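Local coordinates for O-methyltransferase (Saccharopolyspora spinosa, PDB 4CE0), which probably transfers a methyl group from S-adenosyl-L-methionine to the 4'-hydroxyl of the rhamnose of spinosyns, as a magnesium-dependent methyltransferase of the TylF/MycF family, at residues Ala95-Ala99 / Phe100-Gly104; Ser142-Thr145 / Val146-Phe150. All coordinates share one frame; numbering follows the deposited sequence.

Interaction 1: Ala95-Ala99 / Phe100-Gly104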
loop_
_atom_site.group_PDB
_atom_site.type_symbol
_atom_site.label_atom_id
_atom_site.label_comp_id
_atom_site.label_asym_id
_atom_site.label_seq_id
_atom_site.Cartn_x
_atom_site.Cartn_y
_atom_site.Cartn_z
ATOM N N ALA A 95 -12.367 1.580 0.449
ATOM C CA ALA A 95 -11.341 2.115 -0.466
ATOM C C ALA A 95 -11.855 2.110 -1.911
ATOM O O ALA A 95 -11.530 3.004 -2.690
ATOM C CB ALA A 95 -10.064 1.343 -0.342
ATOM N N VAL A 96 -12.671 1.124 -2.275
ATOM C CA VAL A 96 -13.226 1.138 -3.623
ATOM C C VAL A 96 -14.113 2.388 -3.834
ATOM O O VAL A 96 -13.964 3.103 -4.841
ATOM C CB VAL A 96 -13.993 -0.129 -3.947
ATOM C CG1 VAL A 96 -14.475 -0.061 -5.379
ATOM C CG2 VAL A 96 -13.107 -1.366 -3.739
ATOM N N LEU A 97 -15.023 2.651 -2.886
ATOM C CA LEU A 97 -15.808 3.897 -2.893
ATOM C C LEU A 97 -14.927 5.135 -3.041
ATOM O O LEU A 97 -15.240 6.048 -3.803
ATOM C CB LEU A 97 -16.631 4.044 -1.603
ATOM C CG LEU A 97 -17.671 2.967 -1.314
ATOM C CD1 LEU A 97 -18.405 3.297 -0.020
ATOM C CD2 LEU A 97 -18.625 2.826 -2.480
ATOM N N GLN A 98 -13.855 5.194 -2.260
ATOM C CA GLN A 98 -12.878 6.266 -2.400
ATOM C C GLN A 98 -12.305 6.289 -3.809
ATOM O O GLN A 98 -12.129 7.361 -4.370
ATOM C CB GLN A 98 -11.730 6.067 -1.389
ATOM C CG GLN A 98 -10.705 7.189 -1.376
ATOM C CD GLN A 98 -11.300 8.498 -0.917
ATOM O OE1 GLN A 98 -11.005 9.558 -1.477
ATOM N NE2 GLN A 98 -12.149 8.436 0.102
ATOM N N ALA A 99 -11.977 5.134 -4.385
ATOM C CA ALA A 99 -11.334 5.135 -5.720
ATOM C C ALA A 99 -12.303 5.663 -6.761
ATOM O O ALA A 99 -11.897 6.247 -7.764
ATOM C CB ALA A 99 -10.882 3.754 -6.112
ATOM N N PHE A 100 -13.593 5.449 -6.518
ATOM C CA PHE A 100 -14.598 5.834 -7.499
ATOM C C PHE A 100 -15.267 7.163 -7.185
ATOM O O PHE A 100 -16.127 7.608 -7.925
ATOM C CB PHE A 100 -15.637 4.737 -7.644
ATOM C CG PHE A 100 -15.214 3.645 -8.583
ATOM C CD1 PHE A 100 -14.394 2.615 -8.145
ATOM C CD2 PHE A 100 -15.642 3.646 -9.909
ATOM C CE1 PHE A 100 -13.995 1.624 -9.003
ATOM C CE2 PHE A 100 -15.258 2.656 -10.771
ATOM C CZ PHE A 100 -14.425 1.636 -10.319
ATOM N N GLY A 101 -14.852 7.810 -6.100
ATOM C CA GLY A 101 -15.445 9.077 -5.713
ATOM C C GLY A 101 -16.903 9.010 -5.247
ATOM O O GLY A 101 -17.546 10.038 -5.162
ATOM N N ASP A 102 -17.421 7.816 -4.947
ATOM C CA ASP A 102 -18.790 7.669 -4.418
ATOM C C ASP A 102 -18.801 8.056 -2.933
ATOM O O ASP A 102 -18.202 7.386 -2.093
ATOM C CB ASP A 102 -19.310 6.239 -4.620
ATOM C CG ASP A 102 -20.742 6.036 -4.067
ATOM O OD1 ASP A 102 -21.050 6.478 -2.920
ATOM O OD2 ASP A 102 -21.563 5.421 -4.781
ATOM N N THR A 103 -19.467 9.158 -2.609
ATOM C CA THR A 103 -19.431 9.680 -1.246
ATOM C C THR A 103 -20.753 9.444 -0.517
ATOM O O THR A 103 -20.892 9.786 0.652
ATOM C CB THR A 103 -19.080 11.191 -1.245
ATOM O OG1 THR A 103 -20.106 11.930 -1.920
ATOM C CG2 THR A 103 -17.765 11.430 -1.949
ATOM N N GLY A 104 -21.709 8.830 -1.197
ATOM C CA GLY A 104 -23.032 8.623 -0.638
ATOM C C GLY A 104 -23.228 7.313 0.110
ATOM O O GLY A 104 -23.954 7.278 1.114
#
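The ring of Phe100 lies alongside Val96, one helical turn back, with its CD1 corner 3.8 Å from Val96 CG1; the two side chains point the same way. Val96 turns that methyl forward by setting CG1 anti to its backbone N (chi1 -177°). The same edge of the ring also meets the backbone, since Val96 O sits in the ring plane, 3.4 Å from Phe100 CD1. Val96 O is the acceptor for the backbone too: Phe100 N reaches it at 2.9 Å.

Beyond Phe100 the helix ends in a Schellman motif. Gly101 leaves helical geometry with a phi of 68°, and the chain folds back over the last turn. Asp102 N makes a weak bond of 3.0 Å to Leu97 O, the 6→1 bond of the motif, and Gly101 N a weak one to Gln98 O. This return lays Asp102 beside Leu97, where Leu97 CD2 comes within 4.1 Å of Asp102 CB and about as near to Asp102 CG.

The carboxylate of Asp102 has partners further along the loop. Asp102 OD1 accepts from Gly104 N at 3.0 Å in an Asx turn, approached from its anti side and 30° out of the carboxylate plane, while OD2 forms a salt bridge with Arg105. Both oxygens thus have partners, which probably restricts the rotation of the carboxylate.

Helix 56-73 covers one flank of this helix end, with Val67 against Val96 and Leu71 against both Phe100 and Asp102. Helix 6-16 packs on Ala95 and Ala99, and Gln98 touches Leu7 of the second subunit, so the end of helix 88-100 is packed by two helices of its own chain and borders the dimer contact, while Asp102 O accepts from Gln159 NE2, just before strand 160-164.

Interaction 2: Ser142-Thr145 / Val146-Phe150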
loop_
_atom_site.group_PDB
_atom_site.type_symbol
_atom_site.label_atom_id
_atom_site.label_comp_id
_atom_site.label_asym_id
_atom_site.label_seq_id
_atom_site.Cartn_x
_atom_site.Cartn_y
_atom_site.Cartn_z
ATOM N N SER A 142 -10.815 -5.864 19.085
ATOM C CA SER A 142 -11.607 -4.760 19.628
ATOM C C SER A 142 -11.985 -3.692 18.591
ATOM O O SER A 142 -11.280 -3.488 17.594
ATOM C CB SER A 142 -10.818 -4.066 20.753
ATOM O OG SER A 142 -9.662 -3.412 20.235
ATOM N N LEU A 143 -13.082 -2.992 18.859
ATOM C CA LEU A 143 -13.552 -1.908 18.002
ATOM C C LEU A 143 -12.453 -0.853 17.891
ATOM O O LEU A 143 -12.191 -0.287 16.825
ATOM C CB LEU A 143 -14.845 -1.301 18.584
ATOM C CG LEU A 143 -15.552 -0.131 17.867
ATOM C CD1 LEU A 143 -15.828 -0.474 16.407
ATOM C CD2 LEU A 143 -16.865 0.188 18.588
ATOM N N GLU A 144 -11.784 -0.613 19.006
ATOM C CA GLU A 144 -10.744 0.382 19.022
ATOM C C GLU A 144 -9.687 -0.004 18.007
ATOM O O GLU A 144 -9.219 0.837 17.249
ATOM C CB GLU A 144 -10.147 0.497 20.424
ATOM C CG GLU A 144 -8.995 1.448 20.500
ATOM C CD GLU A 144 -8.696 1.864 21.936
ATOM O OE1 GLU A 144 -9.589 2.462 22.605
ATOM O OE2 GLU A 144 -7.564 1.573 22.396
ATOM N N THR A 145 -9.303 -1.274 18.005
ATOM C CA THR A 145 -8.245 -1.764 17.115
ATOM C C THR A 145 -8.660 -1.661 15.644
ATOM O O THR A 145 -7.899 -1.156 14.805
ATOM C CB THR A 145 -7.879 -3.217 17.452
ATOM O OG1 THR A 145 -7.363 -3.287 18.794
ATOM C CG2 THR A 145 -6.835 -3.752 16.442
ATOM N N VAL A 146 -9.874 -2.107 15.333
ATOM C CA VAL A 146 -10.395 -1.970 13.974
ATOM C C VAL A 146 -10.468 -0.498 13.525
ATOM O O VAL A 146 -10.154 -0.188 12.382
ATOM C CB VAL A 146 -11.810 -2.620 13.807
ATOM C CG1 VAL A 146 -12.297 -2.479 12.362
ATOM C CG2 VAL A 146 -11.808 -4.102 14.226
ATOM N N ARG A 147 -10.934 0.391 14.400
ATOM C CA ARG A 147 -11.020 1.821 14.092
ATOM C C ARG A 147 -9.602 2.341 13.716
ATOM O O ARG A 147 -9.427 3.060 12.712
ATOM C CB ARG A 147 -11.601 2.626 15.301
ATOM C CG ARG A 147 -13.144 2.906 15.266
ATOM C CD ARG A 147 -13.677 3.856 16.428
ATOM N NE ARG A 147 -13.187 5.245 16.295
ATOM C CZ ARG A 147 -13.781 6.167 15.538
ATOM N NH1 ARG A 147 -14.906 5.882 14.854
ATOM N NH2 ARG A 147 -13.256 7.381 15.445
ATOM N N GLN A 148 -8.607 1.998 14.542
ATOM C CA GLN A 148 -7.210 2.377 14.325
ATOM C C GLN A 148 -6.746 1.873 12.936
ATOM O O GLN A 148 -6.078 2.602 12.180
ATOM C CB GLN A 148 -6.300 1.798 15.433
ATOM C CG GLN A 148 -6.397 2.499 16.818
ATOM C CD GLN A 148 -5.673 1.735 17.958
ATOM O OE1 GLN A 148 -5.481 0.514 17.897
ATOM N NE2 GLN A 148 -5.279 2.471 19.013
ATOM N N ASN A 149 -7.094 0.627 12.614
ATOM C CA ASN A 149 -6.721 0.026 11.332
ATOM C C ASN A 149 -7.265 0.850 10.173
ATOM O O ASN A 149 -6.542 1.121 9.238
ATOM C CB ASN A 149 -7.174 -1.440 11.252
ATOM C CG ASN A 149 -6.368 -2.333 12.172
ATOM O OD1 ASN A 149 -5.294 -1.934 12.637
ATOM N ND2 ASN A 149 -6.870 -3.522 12.446
ATOM N N PHE A 150 -8.522 1.286 10.250
ATOM C CA PHE A 150 -9.089 2.093 9.164
ATOM C C PHE A 150 -8.284 3.390 9.036
ATOM O O PHE A 150 -8.031 3.865 7.907
ATOM C CB PHE A 150 -10.562 2.435 9.403
ATOM C CG PHE A 150 -11.554 1.483 8.783
ATOM C CD1 PHE A 150 -11.914 0.318 9.448
ATOM C CD2 PHE A 150 -12.197 1.792 7.586
ATOM C CE1 PHE A 150 -12.863 -0.579 8.918
ATOM C CE2 PHE A 150 -13.157 0.903 7.030
ATOM C CZ PHE A 150 -13.490 -0.285 7.710
#
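Val146 N meets Ser142 O at 3.0 Å with an N-H...O angle of 171°, and Arg147, Gln148 and Asn149 donate in turn to the carbonyls of Leu143, Glu144 and Thr145, the regular bonding of an alpha helix.

Ahead of these bonds stands the cap. Ser142 OG takes two bonds from Thr145: the backbone N donates at 3.1 Å and the hydroxyl OG1 at 2.7 Å. Ser142 is thereby the N-cap of helix 143-152, filling the place of a missing carbonyl in the first turn. Thr145 can offer both groups because its OG1 stands beside its own backbone N (chi1 -62°), which leaves CG2 to face along the helix.

Among the side chains the contacts are looser. Asn149 lies beside Thr145, its ND2 4.0 Å from Thr145 CG2, but the amide is spent on another partner: ND2 donates to the carbonyl of Arg86, just before helix 88-100. Glu144 and Gln148 reach over each other at an angle, their carboxylate and amide planes 53° apart; the nearest side-chain atoms are Glu144 CG and Gln148 NE2 at 4.1 Å, more a brush of stem against amide than a polar pairing. Leu143 CD1 stands 4.5 Å from Arg147 CG.

Leu143, Val146 and Arg147 all lean on Phe162 of strand 160-164, and Leu143 and Val146 also meet Phe113. One methyl of Val146, CG2, sits 3.5 Å from Ser142 O, and the side chain is about 7 Å from the bound S-adenosyl-L-homocysteine. The chemistry is therefore mixed: Glu144 and Gln148 are exposed, while Val146 is buried against Phe162 and the polar Asn149 is buried but paired with Arg86 O. The cap satisfies the first-turn N-H of Thr145, and this hydroxyl pair probably helps fix where the helix begins near the cofactor pocket.

Overall arrangement
The two contacts sit at opposite kinds of helix end: interaction 1 finishes helix 88-100, whereas interaction 2 starts helix 143-152. Their centres are 21 Å apart and their nearest atoms about 7 Å, without touching, yet the helices themselves meet through Phe150, which packs on Cys90, Ile91 and Arg94. Both combine buried and exposed residues. At 95-104 backbone atoms and a glycine turn do the terminating, and the surroundings are other helices and the second subunit. At 142-150 a serine hydroxyl caps the first turn, no other chain takes part, and the buried flank faces strand 160-164 close to the S-adenosyl-L-homocysteine; interaction 1 lies farther from that ligand.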